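Local structure of CELL WALL surface anchor family protein (2X9Z) at residues Lys41-Leu45 and Ala46-Thr50; Leu61-Lys65 and Gly66-Val70. The protein forms the repeating backbone subunit of the Streptococcus pneumoniae pilus, a surface fibre anchored to the cell wall that probably serves adhesion. The protein carries 1 engineered substitution. All coordinates share one frame; numbering follows the deposited sequence.

Contact 1: residues Lys41-Leu45 and Ala46-Thr50; sequences KIPAL and ANYAT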
loop_
_atom_site.group_PDB
_atom_site.type_symbol
_atom_site.label_atom_id
_atom_site.label_comp_id
_atom_site.label_asym_id
_atom_site.label_seq_id
_atom_site.Cartn_x
_atom_site.Cartn_y
_atom_site.Cartn_z
ATOM N N LYS A 41 9.066 -7.058 10.351
ATOM C CA LYS A 41 9.568 -8.141 11.178
ATOM C C LYS A 41 8.799 -9.407 10.843
ATOM O O LYS A 41 7.580 -9.457 10.993
ATOM C CB LYS A 41 9.366 -7.821 12.661
ATOM C CG LYS A 41 10.013 -6.539 13.124
ATOM C CD LYS A 41 11.511 -6.672 13.249
ATOM C CE LYS A 41 12.112 -5.395 13.825
ATOM N NZ LYS A 41 13.596 -5.473 13.950
ATOM N N ILE A 42 9.518 -10.424 10.393
ATOM C CA ILE A 42 8.917 -11.705 10.058
ATOM C C ILE A 42 9.250 -12.685 11.175
ATOM O O ILE A 42 10.408 -12.802 11.574
ATOM C CB ILE A 42 9.438 -12.197 8.691
ATOM C CG1 ILE A 42 8.943 -11.241 7.593
ATOM C CG2 ILE A 42 9.021 -13.649 8.411
ATOM C CD1 ILE A 42 9.399 -11.591 6.210
ATOM N N PRO A 43 8.229 -13.368 11.713
ATOM C CA PRO A 43 8.430 -14.225 12.887
ATOM C C PRO A 43 9.326 -15.434 12.595
ATOM O O PRO A 43 9.464 -15.860 11.447
ATOM C CB PRO A 43 7.006 -14.694 13.229
ATOM C CG PRO A 43 6.089 -13.789 12.492
ATOM C CD PRO A 43 6.829 -13.364 11.263
ATOM N N ALA A 44 9.939 -15.984 13.637
ATOM C CA ALA A 44 10.652 -17.256 13.505
ATOM C C ALA A 44 9.737 -18.357 12.957
ATOM O O ALA A 44 8.526 -18.366 13.212
ATOM C CB ALA A 44 11.243 -17.677 14.845
ATOM N N LEU A 45 10.328 -19.268 12.189
ATOM C CA LEU A 45 9.635 -20.453 11.674
ATOM C C LEU A 45 8.477 -20.128 10.728
ATOM O O LEU A 45 7.499 -20.871 10.659
ATOM C CB LEU A 45 9.164 -21.365 12.821
ATOM C CG LEU A 45 10.266 -21.773 13.801
ATOM C CD1 LEU A 45 9.710 -22.647 14.918
ATOM C CD2 LEU A 45 11.402 -22.483 13.076
ATOM N N ALA A 46 8.598 -19.028 9.991
ATOM C CA ALA A 46 7.611 -18.675 8.980
ATOM C C ALA A 46 7.647 -19.644 7.800
ATOM O O ALA A 46 8.683 -20.237 7.503
ATOM C CB ALA A 46 7.842 -17.238 8.501
ATOM N N ASN A 47 6.509 -19.806 7.133
ATOM C CA ASN A 47 6.447 -20.615 5.922
ATOM C C ASN A 47 5.598 -19.928 4.854
ATOM O O ASN A 47 4.665 -20.515 4.305
ATOM C CB ASN A 47 5.910 -22.015 6.224
ATOM C CG ASN A 47 6.151 -22.984 5.088
ATOM O OD1 ASN A 47 7.147 -22.874 4.369
ATOM N ND2 ASN A 47 5.242 -23.938 4.918
ATOM N N TYR A 48 5.931 -18.676 4.557
ATOM C CA TYR A 48 5.126 -17.904 3.630
ATOM C C TYR A 48 5.333 -18.357 2.193
ATOM O O TYR A 48 6.460 -18.624 1.773
ATOM C CB TYR A 48 5.463 -16.418 3.729
ATOM C CG TYR A 48 5.213 -15.774 5.080
ATOM C CD1 TYR A 48 4.360 -16.352 6.015
ATOM C CD2 TYR A 48 5.819 -14.563 5.407
ATOM C CE1 TYR A 48 4.137 -15.744 7.248
ATOM C CE2 TYR A 48 5.606 -13.952 6.626
ATOM C CZ TYR A 48 4.764 -14.541 7.549
ATOM O OH TYR A 48 4.562 -13.906 8.765
ATOM N N ALA A 49 4.239 -18.413 1.443
ATOM C CA ALA A 49 4.280 -18.608 -0.002
ATOM C C ALA A 49 4.481 -17.272 -0.711
ATOM O O ALA A 49 4.954 -17.234 -1.845
ATOM C CB ALA A 49 2.981 -19.252 -0.484
ATOM N N THR A 50 4.100 -16.183 -0.047
ATOM C CA THR A 50 4.219 -14.842 -0.605
ATOM C C THR A 50 4.639 -13.867 0.483
ATOM O O THR A 50 4.125 -13.910 1.608
ATOM C CB THR A 50 2.882 -14.358 -1.220
ATOM O OG1 THR A 50 2.506 -15.225 -2.297
ATOM C CG2 THR A 50 2.997 -12.917 -1.732
HETATM O O HOH W 1 11.275 -17.587 9.760
#

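Contact 2: residues Leu61-Lys65 and Gly66-Val70; sequences LAFNK and GTVKV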
loop_
_atom_site.group_PDB
_atom_site.type_symbol
_atom_site.label_atom_id
_atom_site.label_comp_id
_atom_site.label_asym_id
_atom_site.label_seq_id
_atom_site.Cartn_x
_atom_site.Cartn_y
_atom_site.Cartn_z
ATOM N N LEU A 61 4.335 13.900 -4.375
ATOM C CA LEU A 61 5.587 13.172 -4.176
ATOM C C LEU A 61 5.917 12.362 -5.417
ATOM O O LEU A 61 5.211 11.414 -5.749
ATOM C CB LEU A 61 5.479 12.230 -2.977
ATOM C CG LEU A 61 5.490 12.865 -1.594
ATOM C CD1 LEU A 61 4.944 11.883 -0.575
ATOM C CD2 LEU A 61 6.901 13.320 -1.226
ATOM N N ALA A 62 6.994 12.729 -6.096
ATOM C CA ALA A 62 7.436 11.980 -7.267
ATOM C C ALA A 62 8.352 10.851 -6.828
ATOM O O ALA A 62 9.483 11.087 -6.405
ATOM C CB ALA A 62 8.163 12.887 -8.254
ATOM N N PHE A 63 7.866 9.621 -6.929
ATOM C CA PHE A 63 8.688 8.450 -6.639
ATOM C C PHE A 63 9.985 8.486 -7.454
ATOM O O PHE A 63 9.949 8.709 -8.661
ATOM C CB PHE A 63 7.912 7.167 -6.943
ATOM C CG PHE A 63 8.741 5.920 -6.810
ATOM C CD1 PHE A 63 9.356 5.605 -5.608
ATOM C CD2 PHE A 63 8.931 5.083 -7.896
ATOM C CE1 PHE A 63 10.142 4.467 -5.488
ATOM C CE2 PHE A 63 9.709 3.939 -7.782
ATOM C CZ PHE A 63 10.318 3.637 -6.577
ATOM N N ASN A 64 11.126 8.286 -6.796
ATOM C CA ASN A 64 12.412 8.299 -7.496
ATOM C C ASN A 64 12.807 6.893 -7.960
ATOM O O ASN A 64 13.333 6.072 -7.188
ATOM C CB ASN A 64 13.516 8.899 -6.611
ATOM C CG ASN A 64 13.297 10.376 -6.315
ATOM O OD1 ASN A 64 12.645 11.087 -7.078
ATOM N ND2 ASN A 64 13.857 10.841 -5.206
ATOM N N LYS A 65 12.548 6.607 -9.228
ATOM C CA LYS A 65 12.862 5.284 -9.756
ATOM C C LYS A 65 14.350 4.994 -9.659
ATOM O O LYS A 65 15.178 5.882 -9.859
ATOM C CB LYS A 65 12.399 5.155 -11.203
ATOM C CG LYS A 65 10.897 5.268 -11.374
ATOM C CD LYS A 65 10.531 5.141 -12.836
ATOM C CE LYS A 65 9.033 5.142 -13.033
ATOM N NZ LYS A 65 8.734 5.059 -14.489
ATOM N N GLY A 66 14.686 3.746 -9.347
ATOM C CA GLY A 66 16.070 3.321 -9.271
ATOM C C GLY A 66 16.647 3.427 -7.870
ATOM O O GLY A 66 17.789 3.020 -7.648
ATOM N N THR A 67 15.874 3.969 -6.929
ATOM C CA THR A 67 16.378 4.197 -5.573
ATOM C C THR A 67 16.020 3.115 -4.555
ATOM O O THR A 67 16.385 3.232 -3.389
ATOM C CB THR A 67 15.930 5.572 -5.002
ATOM O OG1 THR A 67 14.515 5.581 -4.777
ATOM C CG2 THR A 67 16.311 6.703 -5.955
ATOM N N VAL A 68 15.309 2.070 -4.975
ATOM C CA VAL A 68 14.875 1.036 -4.033
ATOM C C VAL A 68 16.018 0.093 -3.668
ATOM O O VAL A 68 16.677 -0.470 -4.550
ATOM C CB VAL A 68 13.675 0.222 -4.570
ATOM C CG1 VAL A 68 13.221 -0.801 -3.544
ATOM C CG2 VAL A 68 12.526 1.140 -4.932
ATOM N N LYS A 69 16.248 -0.064 -2.366
ATOM C CA LYS A 69 17.217 -1.021 -1.840
ATOM C C LYS A 69 16.524 -1.908 -0.812
ATOM O O LYS A 69 15.650 -1.453 -0.075
ATOM C CB LYS A 69 18.385 -0.293 -1.168
ATOM C CG LYS A 69 19.089 0.752 -2.034
ATOM C CD LYS A 69 20.201 0.155 -2.875
ATOM C CE LYS A 69 21.129 1.236 -3.422
ATOM N NZ LYS A 69 20.421 2.150 -4.344
ATOM N N VAL A 70 16.895 -3.181 -0.775
ATOM C CA VAL A 70 16.278 -4.105 0.173
ATOM C C VAL A 70 17.319 -4.978 0.872
ATOM O O VAL A 70 18.213 -5.541 0.227
ATOM C CB VAL A 70 15.191 -4.979 -0.508
ATOM C CG1 VAL A 70 15.753 -5.721 -1.711
ATOM C CG2 VAL A 70 14.566 -5.944 0.491
#

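Contact 1: residues Lys41-Leu45 and Ala46-Thr50
The Y48 side chain reaches back across the turn of residues 43-46 to lie against I42 and P43. From CB, a first torsion of -61° sets CG opposite the carbonyl carbon and turns the ring back toward these two residues. The CB of A46 sits over the ring centre, 4.1 Å above its plane, covering one face. Farther out, Y48 CE2 meets I42 CG2 at 3.9 Å, the two side chains sliding past each other in opposite senses; the same methyl lies 3.8 Å from A46 CB. At the tip, Y48 OH reaches P43 CD at 3.4 Å, with the proline ring crossing the tyrosine at about a right angle. Residues 43-46 form a type II turn. P43 O and A46 N stand 3.6 Å apart; a water accepts the A46 N-H at 3.0 Å from N and lies 3.0 Å from P43 O, to which it can donate. The loop connects strand 33-42 of the five-stranded sheet to strand 50-57 of the six-stranded one. N104 OD1, just beyond helix 97-103, takes the Y48 N-H; L45 and A46 bond through their backbones to Q106 and D105, and the Y48 ring meets Y138 of strand 130-139.

Contact 2: residues Leu61-Lys65 and Gly66-Val70
N64 O accepts twice from T67, once from its hydroxyl and once from its backbone. The hydroxyl bond is the short one: T67 OG1 donates to N64 O over 2.7 Å, approaching in the carbonyl plane with a C=O...O angle of 148°. The bond from T67 N to N64 O, 3.3 Å long and bent to 144°, is weak. A first torsion of 68° places OG1 between the threonine's own N and carbonyl carbon, bringing it round to N64 O, while T67 CG2 packs on N64 CB at 3.6 Å. T67 OG1 is used in both senses, because it also accepts the N-H of S117 in strand 110-120; the hydroxyl links the N64 carbonyl to the neighbouring strand. Residues 64-67 form a type II beta turn that interrupts strand 61-72. A62, and N64 at the first position of the turn, bond through their backbones to T119 and S117, and K69 beyond it bonds to T115. Four residues, 65-68, therefore stand opposite Y116 alone, and the excess bulges out as the turn. G66 fits its third position, where a CB would be pressed against the carbonyl O of K65. The N-H of G66 is satisfied by the carboxylate of E86, in strand 82-87 of the six-stranded sheet. V68 CG2 touches the F63 ring at its edge, in the ring plane, 3.7 Å from F63 CZ, and the V68 side chain also touches L84 of strand 82-87 and I114 of strand 110-120.

Contacts 1 and 2 follow one another along the chain and do not touch: their centres are 26 Å apart and their nearest atoms about 10 Å. Each is built round a type II turn within the same Cna-B-like domain, and both attach to strand 110-120 of the five-stranded sheet, which lies between strands 33-42 and 61-72. Contact 1 meets it near its start, through K41 with T111 and I42 with K110; contact 2 meets it farther along, at T115 and S117. Their roles in the topology differ. Residues 41-50 carry the chain from this sheet to the six-stranded one, whereas residues 61-70 remain in one strand and interrupt it.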